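Local coordinates for sister chromatid cohesion protein (Chaetomium thermophilum, PDB 5T8V) that probably loads cohesin onto chromatin, the chain being the C-terminal, HEAT-repeat part of that loader, at residues R511-L514 / E515-S519; D526-L529 / S530-T534; H899-F902 / L903-V906. One frame throughout, in Å; residues are numbered along the deposited sequence.

Contact 1: residues R511-L514 / E515-S519; sequences RATL and EYLQS
Arg-511 and Glu-515, one turn apart on helix 509-520, run side by side in the same direction and end in a salt bridge. Followed outward, Glu-515 begins with a CB packed against the carbonyl O of Arg-511. Its CG lies opposite the carbonyl carbon and next to the backbone N (chi1 -67°), which keeps CG beside Arg-511 O. A second bend, at chi2, turns the carboxylate toward the arginine: CD comes in at the edge of the guanidinium, in its plane, and OE2 meets NH1 of Arg-511 at 2.6 Å. The planes of the two flat groups are nevertheless turned 50° apart. Arg-511 arrives from the turn below with CG anti to the backbone N (chi1 -174°) and kinks at chi2 and chi3, while Trp-506 adds a cation-pi contact and Tyr-585 and Leu-579 pack on both members of the pair.

Beneath the bridge, Glu-515 N donates to Arg-511 O at 2.9 Å, so the pair is linked through backbone and side chains alike. The next three residues repeat this bond: Tyr-516 N to Ala-512 O, Leu-517 N to Thr-513 O and Gln-518 N to Leu-514 O. Thr-513 OG1 bonds back to Pro-509 O. Leu-514 and Leu-517 face helix 527-550, whereas Ala-512 and Tyr-516 lie against helix 590-602. An i to i+4 arginine-glutamate salt bridge along an alpha-helix, here within the helical repeat fold of the cohesin loader, is what the arrangement represents.

Contact 2: residues D526-L529 / S530-T534; sequences DAQL and SSAMT
Ser-530 N returns to Asp-526 O at 3.0 Å, closing the first turn of helix 527-550, with Asp-526 at the N-cap position. The backbone of 526-529 leads without a break into 530-534, and the i to i+4 ladder continues from there: Ser-531 N to Ala-527 O, Ala-532 N to Gln-528 O and Met-533 N to Leu-529 O. The third of these four bonds is the straightest, at 168°. This is the N-terminal start of an alpha-helix in a stack of helical repeats, and its serines are turned back on the carbonyls of the preceding turn.

Two of them do so in succession. Ser-530 holds OG between its own backbone N and carbonyl carbon (chi1 62°), which aims the hydroxyl down the helix, where Ala-527 O lies 2.9 Å and Asp-526 O 3.1 Å from OG. One proton cannot serve both carbonyls fully, and the choice between them stays open. Ser-531 takes a similar first torsion, and its OG points at Gln-528 O, a carbonyl that also accepts from Ala-532 N, although the modelled separation of OG and O is too short to be trusted in detail.

Away from the serines, Leu-529 and Met-533 face helix 509-520: Leu-529 packs against Leu-517 and Arg-520, and Met-533 lies on Leu-514 and Leu-517. Ala-527 and Gln-528 instead touch Arg-312, and Ser-531 and Ala-532 touch Gln-315, both on helix 305-315, so the opening turns sit between two neighbours. One turn on, the hydroxyl pattern recurs: Thr-534 OG1 donates to Ser-531 O at 2.9 Å, its donor tilted 27° from the plane of that carbonyl.

Contact 3: residues H899-F902 / L903-V906; sequences HAQF and LTDV
Gln-901 reaches up one turn to Asp-905, where NE2 donates to OD1 at 2.8 Å, an i to i+4 pair opening helix 900-910 of the helical-repeat fold. The bond lies almost in the glutamine's amide plane but meets OD1 from above the carboxylate plane; a weak second bond goes from NE2 to OD2. With its CG anti to the backbone N (chi1 -169°), Gln-901 bends at chi2 to bring the amide round to the acid. With an alanine at Asp-905, the amide would probably be left without its acceptor and set free to turn.

Val-906 N bonds to Phe-902 O, and its CG2 sits over one face of the Phe-902 ring, 3.9 Å from the centroid, a CH-pi contact offset toward the rim. Leu-903 CD1 comes to the ring edge in its plane, 3.9 Å from CD2 of Phe-902. Ala-900 O takes two donors from Thr-904: the backbone N, and OG1 at 3.2 Å from above the carbonyl plane.

Farther out, Phe-859 meets the Phe-902 ring edge-to-face and stacks on His-899, the N-cap residue. Arg-866 of helix 866-870 touches Phe-902, Asp-905 and Val-906, while Leu-903 packs on Ile-932 and Leu-935 of helix 919-935.

How the contacts relate
From the N terminus, contact 1 comes first, within helix 509-520, followed by contact 2 at the start of helix 527-550, and, far along the chain, contact 3 at the start of helix 900-910. Each is local to one helix and closes no long loop; they run in series, neither nested nor crossed. Contacts 1 and 2 lie on consecutive helices, their centres 11 Å apart, and touch directly: Gln-518 N packs against Met-533 SD at 3.8 Å, joining the two helices. Contact 3 stands apart, its centre about 98 Å from that of contact 1, on the opposite side of the chain's centre, with helices 866-870 and 919-935 beside it.

Contact 1: residues R511-L514 / E515-S519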
ATOM      1  N   ARG A 511     -22.830  33.526  12.381  1.00 16.36           N
ATOM      2  CA  ARG A 511     -23.885  34.466  12.022  1.00 17.48           C
ATOM      3  C   ARG A 511     -24.460  34.153  10.647  1.00 16.29           C
ATOM      4  O   ARG A 511     -25.680  34.088  10.474  1.00 17.22           O
ATOM      5  CB  ARG A 511     -23.338  35.892  12.056  1.00 22.40           C
ATOM      6  CG  ARG A 511     -24.388  36.972  11.836  1.00 25.92           C
ATOM      7  CD  ARG A 511     -25.160  37.281  13.107  1.00 27.93           C
ATOM      8  NE  ARG A 511     -25.241  38.724  13.321  1.00 31.93           N
ATOM      9  CZ  ARG A 511     -26.232  39.499  12.898  1.00 33.92           C
ATOM     10  NH1 ARG A 511     -27.259  38.981  12.237  1.00 32.28           N
ATOM     11  NH2 ARG A 511     -26.198  40.801  13.141  1.00 37.64           N
ATOM     12  N   ALA A 512     -23.591  33.968   9.650  1.00 14.82           N
ATOM     13  CA  ALA A 512     -24.063  33.741   8.287  1.00 15.75           C
ATOM     14  C   ALA A 512     -24.873  32.455   8.195  1.00 15.51           C
ATOM     15  O   ALA A 512     -25.949  32.426   7.584  1.00 16.67           O
ATOM     16  CB  ALA A 512     -22.879  33.699   7.321  1.00 15.63           C
ATOM     17  N   THR A 513     -24.368  31.374   8.796  1.00 14.25           N
ATOM     18  CA  THR A 513     -25.092  30.109   8.772  1.00 14.10           C
ATOM     19  C   THR A 513     -26.469  30.261   9.405  1.00 14.76           C
ATOM     20  O   THR A 513     -27.479  29.817   8.845  1.00 15.62           O
ATOM     21  CB  THR A 513     -24.284  29.031   9.495  1.00 12.93           C
ATOM     22  OG1 THR A 513     -22.975  28.943   8.920  1.00 12.63           O
ATOM     23  CG2 THR A 513     -24.966  27.677   9.380  1.00 12.90           C
ATOM     24  N   LEU A 514     -26.531  30.903  10.574  1.00 14.55           N
ATOM     25  CA  LEU A 514     -27.810  31.041  11.261  1.00 15.31           C
ATOM     26  C   LEU A 514     -28.772  31.928  10.481  1.00 17.12           C
ATOM     27  O   LEU A 514     -29.979  31.664  10.452  1.00 18.20           O
ATOM     28  CB  LEU A 514     -27.589  31.588  12.670  1.00 14.84           C
ATOM     29  CG  LEU A 514     -27.088  30.555  13.680  1.00 13.61           C
ATOM     30  CD1 LEU A 514     -26.606  31.236  14.953  1.00 13.26           C
ATOM     31  CD2 LEU A 514     -28.182  29.547  14.001  1.00 13.88           C
ATOM     32  N   GLU A 515     -28.266  32.985   9.844  1.00 25.96           N
ATOM     33  CA  GLU A 515     -29.139  33.853   9.060  1.00 29.67           C
ATOM     34  C   GLU A 515     -29.664  33.129   7.828  1.00 30.14           C
ATOM     35  O   GLU A 515     -30.817  33.327   7.428  1.00 31.92           O
ATOM     36  CB  GLU A 515     -28.393  35.126   8.662  1.00 32.09           C
ATOM     37  CG  GLU A 515     -28.052  36.034   9.836  1.00 34.66           C
ATOM     38  CD  GLU A 515     -29.279  36.655  10.475  1.00 38.66           C
ATOM     39  OE1 GLU A 515     -30.383  36.528   9.900  1.00 40.97           O
ATOM     40  OE2 GLU A 515     -29.141  37.267  11.555  1.00 39.12           O
ATOM     41  N   TYR A 516     -28.836  32.282   7.216  1.00 21.84           N
ATOM     42  CA  TYR A 516     -29.299  31.472   6.097  1.00 22.56           C
ATOM     43  C   TYR A 516     -30.410  30.528   6.540  1.00 22.77           C
ATOM     44  O   TYR A 516     -31.519  30.540   5.986  1.00 24.53           O
ATOM     45  CB  TYR A 516     -28.125  30.692   5.500  1.00 21.26           C
ATOM     46  CG  TYR A 516     -28.519  29.748   4.389  1.00 21.93           C
ATOM     47  CD1 TYR A 516     -28.831  30.226   3.121  1.00 23.67           C
ATOM     48  CD2 TYR A 516     -28.576  28.378   4.605  1.00 21.03           C
ATOM     49  CE1 TYR A 516     -29.191  29.364   2.101  1.00 24.42           C
ATOM     50  CE2 TYR A 516     -28.936  27.507   3.590  1.00 21.75           C
ATOM     51  CZ  TYR A 516     -29.242  28.006   2.341  1.00 23.42           C
ATOM     52  OH  TYR A 516     -29.599  27.140   1.333  1.00 25.55           O
ATOM     53  N   LEU A 517     -30.130  29.701   7.553  1.00 20.53           N
ATOM     54  CA  LEU A 517     -31.156  28.801   8.068  1.00 20.80           C
ATOM     55  C   LEU A 517     -32.417  29.561   8.451  1.00 23.37           C
ATOM     56  O   LEU A 517     -33.528  29.045   8.291  1.00 23.82           O
ATOM     57  CB  LEU A 517     -30.622  28.024   9.274  1.00 19.10           C
ATOM     58  CG  LEU A 517     -29.455  27.067   9.026  1.00 17.69           C
ATOM     59  CD1 LEU A 517     -29.054  26.403  10.328  1.00 16.48           C
ATOM     60  CD2 LEU A 517     -29.806  26.015   7.987  1.00 18.22           C
ATOM     61  N   GLN A 518     -32.266  30.789   8.951  1.00 30.29           N
ATOM     62  CA  GLN A 518     -33.424  31.604   9.300  1.00 34.58           C
ATOM     63  C   GLN A 518     -34.236  31.951   8.061  1.00 38.64           C
ATOM     64  O   GLN A 518     -35.455  31.747   8.026  1.00 40.74           O
ATOM     65  CB  GLN A 518     -32.968  32.875  10.015  1.00 35.56           C
ATOM     66  CG  GLN A 518     -34.105  33.736  10.540  1.00 38.88           C
ATOM     67  CD  GLN A 518     -34.811  33.103  11.721  1.00 39.95           C
ATOM     68  OE1 GLN A 518     -34.327  33.167  12.853  1.00 39.66           O
ATOM     69  NE2 GLN A 518     -35.958  32.484  11.466  1.00 41.39           N
ATOM     70  N   SER A 519     -33.574  32.484   7.031  1.00 37.52           N
ATOM     71  CA  SER A 519     -34.283  32.834   5.805  1.00 40.55           C
ATOM     72  C   SER A 519     -35.028  31.632   5.241  1.00 42.01           C
ATOM     73  O   SER A 519     -36.185  31.753   4.821  1.00 44.40           O
ATOM     74  CB  SER A 519     -33.308  33.389   4.767  1.00 41.01           C
ATOM     75  OG  SER A 519     -32.557  32.348   4.166  1.00 39.66           O
TER

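Contact 2: residues D526-L529 / S530-T534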
ATOM      1  N   ASP A 526     -40.852  25.078  10.618  1.00 55.92           N
ATOM      2  CA  ASP A 526     -40.094  23.857  10.359  1.00 52.21           C
ATOM      3  C   ASP A 526     -39.374  23.433  11.634  1.00 44.83           C
ATOM      4  O   ASP A 526     -38.409  24.078  12.057  1.00 41.89           O
ATOM      5  CB  ASP A 526     -39.106  24.088   9.219  1.00 53.10           C
ATOM      6  CG  ASP A 526     -38.695  22.800   8.532  1.00 53.08           C
ATOM      7  OD1 ASP A 526     -38.757  21.733   9.178  1.00 53.01           O
ATOM      8  OD2 ASP A 526     -38.310  22.856   7.344  1.00 53.15           O
ATOM      9  N   ALA A 527     -39.845  22.348  12.253  1.00 27.88           N
ATOM     10  CA  ALA A 527     -39.257  21.892  13.508  1.00 26.22           C
ATOM     11  C   ALA A 527     -37.816  21.436  13.312  1.00 23.92           C
ATOM     12  O   ALA A 527     -36.946  21.722  14.145  1.00 22.40           O
ATOM     13  CB  ALA A 527     -40.099  20.761  14.097  1.00 27.18           C
ATOM     14  N   GLN A 528     -37.545  20.723  12.218  1.00 44.84           N
ATOM     15  CA  GLN A 528     -36.190  20.251  11.955  1.00 40.18           C
ATOM     16  C   GLN A 528     -35.221  21.421  11.818  1.00 38.81           C
ATOM     17  O   GLN A 528     -34.154  21.442  12.447  1.00 37.76           O
ATOM     18  CB  GLN A 528     -36.189  19.385  10.693  1.00 39.41           C
ATOM     19  CG  GLN A 528     -34.833  18.832  10.300  1.00 38.60           C
ATOM     20  CD  GLN A 528     -33.988  19.837   9.547  1.00 39.26           C
ATOM     21  OE1 GLN A 528     -32.980  20.322  10.062  1.00 38.00           O
ATOM     22  NE2 GLN A 528     -34.396  20.160   8.321  1.00 41.05           N
ATOM     23  N   LEU A 529     -35.584  22.414  11.006  1.00 30.26           N
ATOM     24  CA  LEU A 529     -34.681  23.529  10.750  1.00 29.58           C
ATOM     25  C   LEU A 529     -34.479  24.380  12.000  1.00 27.80           C
ATOM     26  O   LEU A 529     -33.370  24.865  12.257  1.00 26.41           O
ATOM     27  CB  LEU A 529     -35.224  24.375   9.595  1.00 32.37           C
ATOM     28  CG  LEU A 529     -34.219  25.043   8.654  1.00 32.84           C
ATOM     29  CD1 LEU A 529     -33.246  24.042   8.038  1.00 31.53           C
ATOM     30  CD2 LEU A 529     -34.970  25.777   7.555  1.00 35.74           C
ATOM     31  N   SER A 530     -35.534  24.567  12.798  1.00 25.28           N
ATOM     32  CA  SER A 530     -35.389  25.333  14.032  1.00 24.48           C
ATOM     33  C   SER A 530     -34.558  24.579  15.060  1.00 22.34           C
ATOM     34  O   SER A 530     -33.830  25.200  15.844  1.00 21.51           O
ATOM     35  CB  SER A 530     -36.763  25.676  14.604  1.00 26.85           C
ATOM     36  OG  SER A 530     -37.480  24.503  14.933  1.00 28.08           O
ATOM     37  N   SER A 531     -34.648  23.248  15.075  1.00 25.58           N
ATOM     38  CA  SER A 531     -33.769  22.466  15.936  1.00 24.56           C
ATOM     39  C   SER A 531     -32.317  22.625  15.505  1.00 22.51           C
ATOM     40  O   SER A 531     -31.425  22.823  16.339  1.00 21.31           O
ATOM     41  CB  SER A 531     -34.181  20.994  15.912  1.00 25.78           C
ATOM     42  OG  SER A 531     -33.842  20.394  14.673  1.00 26.62           O
ATOM     43  N   ALA A 532     -32.059  22.541  14.197  1.00 29.80           N
ATOM     44  CA  ALA A 532     -30.711  22.796  13.702  1.00 29.03           C
ATOM     45  C   ALA A 532     -30.228  24.173  14.131  1.00 28.57           C
ATOM     46  O   ALA A 532     -29.063  24.343  14.519  1.00 29.28           O
ATOM     47  CB  ALA A 532     -30.677  22.666  12.179  1.00 29.37           C
ATOM     48  N   MET A 533     -31.116  25.168  14.088  1.00 22.77           N
ATOM     49  CA  MET A 533     -30.729  26.524  14.463  1.00 22.19           C
ATOM     50  C   MET A 533     -30.356  26.607  15.938  1.00 21.38           C
ATOM     51  O   MET A 533     -29.302  27.146  16.287  1.00 20.80           O
ATOM     52  CB  MET A 533     -31.857  27.500  14.133  1.00 23.98           C
ATOM     53  CG  MET A 533     -31.727  28.118  12.758  1.00 25.35           C
ATOM     54  SD  MET A 533     -32.867  29.481  12.502  1.00 28.75           S
ATOM     55  CE  MET A 533     -34.352  28.597  12.036  1.00 30.13           C
ATOM     56  N   THR A 534     -31.206  26.087  16.827  1.00 21.72           N
ATOM     57  CA  THR A 534     -30.876  26.142  18.249  1.00 22.01           C
ATOM     58  C   THR A 534     -29.578  25.395  18.540  1.00 19.35           C
ATOM     59  O   THR A 534     -28.726  25.880  19.298  1.00 19.98           O
ATOM     60  CB  THR A 534     -32.023  25.572  19.088  1.00 22.96           C
ATOM     61  OG1 THR A 534     -32.313  24.231  18.674  1.00 24.15           O
ATOM     62  CG2 THR A 534     -33.270  26.425  18.940  1.00 24.27           C
TER

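Contact 3: residues H899-F902 / L903-V906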
ATOM      1  N   HIS A 899      38.689  -3.554 -50.327  1.00 80.72           N
ATOM      2  CA  HIS A 899      39.424  -2.359 -50.742  1.00 77.67           C
ATOM      3  C   HIS A 899      40.899  -2.588 -50.434  1.00 73.12           C
ATOM      4  O   HIS A 899      41.394  -2.255 -49.358  1.00 70.71           O
ATOM      5  CB  HIS A 899      38.884  -1.123 -50.031  1.00 77.95           C
ATOM      6  CG  HIS A 899      37.387  -1.045 -50.006  1.00 78.84           C
ATOM      7  ND1 HIS A 899      36.670  -0.207 -50.832  1.00 79.73           N
ATOM      8  CD2 HIS A 899      36.474  -1.699 -49.250  1.00 78.15           C
ATOM      9  CE1 HIS A 899      35.379  -0.348 -50.586  1.00 79.75           C
ATOM     10  NE2 HIS A 899      35.234  -1.247 -49.631  1.00 78.83           N
ATOM     11  N   ALA A 900      41.614  -3.159 -51.408  1.00 70.50           N
ATOM     12  CA  ALA A 900      42.977  -3.627 -51.180  1.00 67.04           C
ATOM     13  C   ALA A 900      43.861  -2.535 -50.586  1.00 63.55           C
ATOM     14  O   ALA A 900      44.442  -2.700 -49.507  1.00 62.84           O
ATOM     15  CB  ALA A 900      43.570  -4.141 -52.494  1.00 68.08           C
ATOM     16  N   GLN A 901      43.984  -1.406 -51.290  1.00 71.51           N
ATOM     17  CA  GLN A 901      44.885  -0.354 -50.833  1.00 68.06           C
ATOM     18  C   GLN A 901      44.508   0.139 -49.443  1.00 65.99           C
ATOM     19  O   GLN A 901      45.390   0.480 -48.645  1.00 64.80           O
ATOM     20  CB  GLN A 901      44.887   0.806 -51.830  1.00 68.14           C
ATOM     21  CG  GLN A 901      45.977   1.840 -51.580  1.00 66.65           C
ATOM     22  CD  GLN A 901      47.376   1.268 -51.730  1.00 65.31           C
ATOM     23  OE1 GLN A 901      47.691   0.622 -52.731  1.00 65.55           O
ATOM     24  NE2 GLN A 901      48.222   1.500 -50.732  1.00 63.90           N
ATOM     25  N   PHE A 902      43.212   0.178 -49.129  1.00 64.03           N
ATOM     26  CA  PHE A 902      42.784   0.571 -47.790  1.00 61.90           C
ATOM     27  C   PHE A 902      43.356  -0.374 -46.740  1.00 59.66           C
ATOM     28  O   PHE A 902      43.992   0.062 -45.775  1.00 57.72           O
ATOM     29  CB  PHE A 902      41.259   0.600 -47.720  1.00 63.36           C
ATOM     30  CG  PHE A 902      40.720   1.000 -46.375  1.00 63.26           C
ATOM     31  CD1 PHE A 902      40.577   2.335 -46.040  1.00 63.39           C
ATOM     32  CD2 PHE A 902      40.349   0.038 -45.450  1.00 63.09           C
ATOM     33  CE1 PHE A 902      40.080   2.704 -44.805  1.00 62.97           C
ATOM     34  CE2 PHE A 902      39.850   0.401 -44.214  1.00 62.60           C
ATOM     35  CZ  PHE A 902      39.716   1.736 -43.892  1.00 62.51           C
ATOM     36  N   LEU A 903      43.137  -1.679 -46.916  1.00 54.84           N
ATOM     37  CA  LEU A 903      43.687  -2.661 -45.988  1.00 54.61           C
ATOM     38  C   LEU A 903      45.197  -2.499 -45.846  1.00 53.31           C
ATOM     39  O   LEU A 903      45.723  -2.397 -44.731  1.00 51.64           O
ATOM     40  CB  LEU A 903      43.342  -4.075 -46.463  1.00 56.66           C
ATOM     41  CG  LEU A 903      41.951  -4.612 -46.108  1.00 58.39           C
ATOM     42  CD1 LEU A 903      40.850  -3.651 -46.518  1.00 59.07           C
ATOM     43  CD2 LEU A 903      41.738  -5.965 -46.763  1.00 59.42           C
ATOM     44  N   THR A 904      45.910  -2.473 -46.975  1.00 62.55           N
ATOM     45  CA  THR A 904      47.365  -2.352 -46.940  1.00 61.21           C
ATOM     46  C   THR A 904      47.797  -1.136 -46.125  1.00 59.94           C
ATOM     47  O   THR A 904      48.619  -1.245 -45.205  1.00 59.34           O
ATOM     48  CB  THR A 904      47.910  -2.269 -48.369  1.00 60.85           C
ATOM     49  OG1 THR A 904      47.545  -3.452 -49.091  1.00 61.11           O
ATOM     50  CG2 THR A 904      49.426  -2.130 -48.371  1.00 59.78           C
ATOM     51  N   ASP A 905      47.247   0.035 -46.452  1.00 64.39           N
ATOM     52  CA  ASP A 905      47.608   1.253 -45.735  1.00 65.01           C
ATOM     53  C   ASP A 905      47.321   1.115 -44.245  1.00 63.47           C
ATOM     54  O   ASP A 905      48.162   1.454 -43.405  1.00 62.51           O
ATOM     55  CB  ASP A 905      46.852   2.448 -46.316  1.00 67.32           C
ATOM     56  CG  ASP A 905      47.256   2.756 -47.743  1.00 69.69           C
ATOM     57  OD1 ASP A 905      48.427   2.507 -48.101  1.00 69.74           O
ATOM     58  OD2 ASP A 905      46.400   3.248 -48.508  1.00 71.89           O
ATOM     59  N   VAL A 906      46.131   0.620 -43.898  1.00 50.82           N
ATOM     60  CA  VAL A 906      45.771   0.469 -42.491  1.00 49.44           C
ATOM     61  C   VAL A 906      46.804  -0.385 -41.769  1.00 47.60           C
ATOM     62  O   VAL A 906      47.262  -0.040 -40.674  1.00 46.32           O
ATOM     63  CB  VAL A 906      44.355  -0.120 -42.358  1.00 51.02           C
ATOM     64  CG1 VAL A 906      44.070  -0.539 -40.915  1.00 50.99           C
ATOM     65  CG2 VAL A 906      43.320   0.895 -42.818  1.00 52.07           C
TER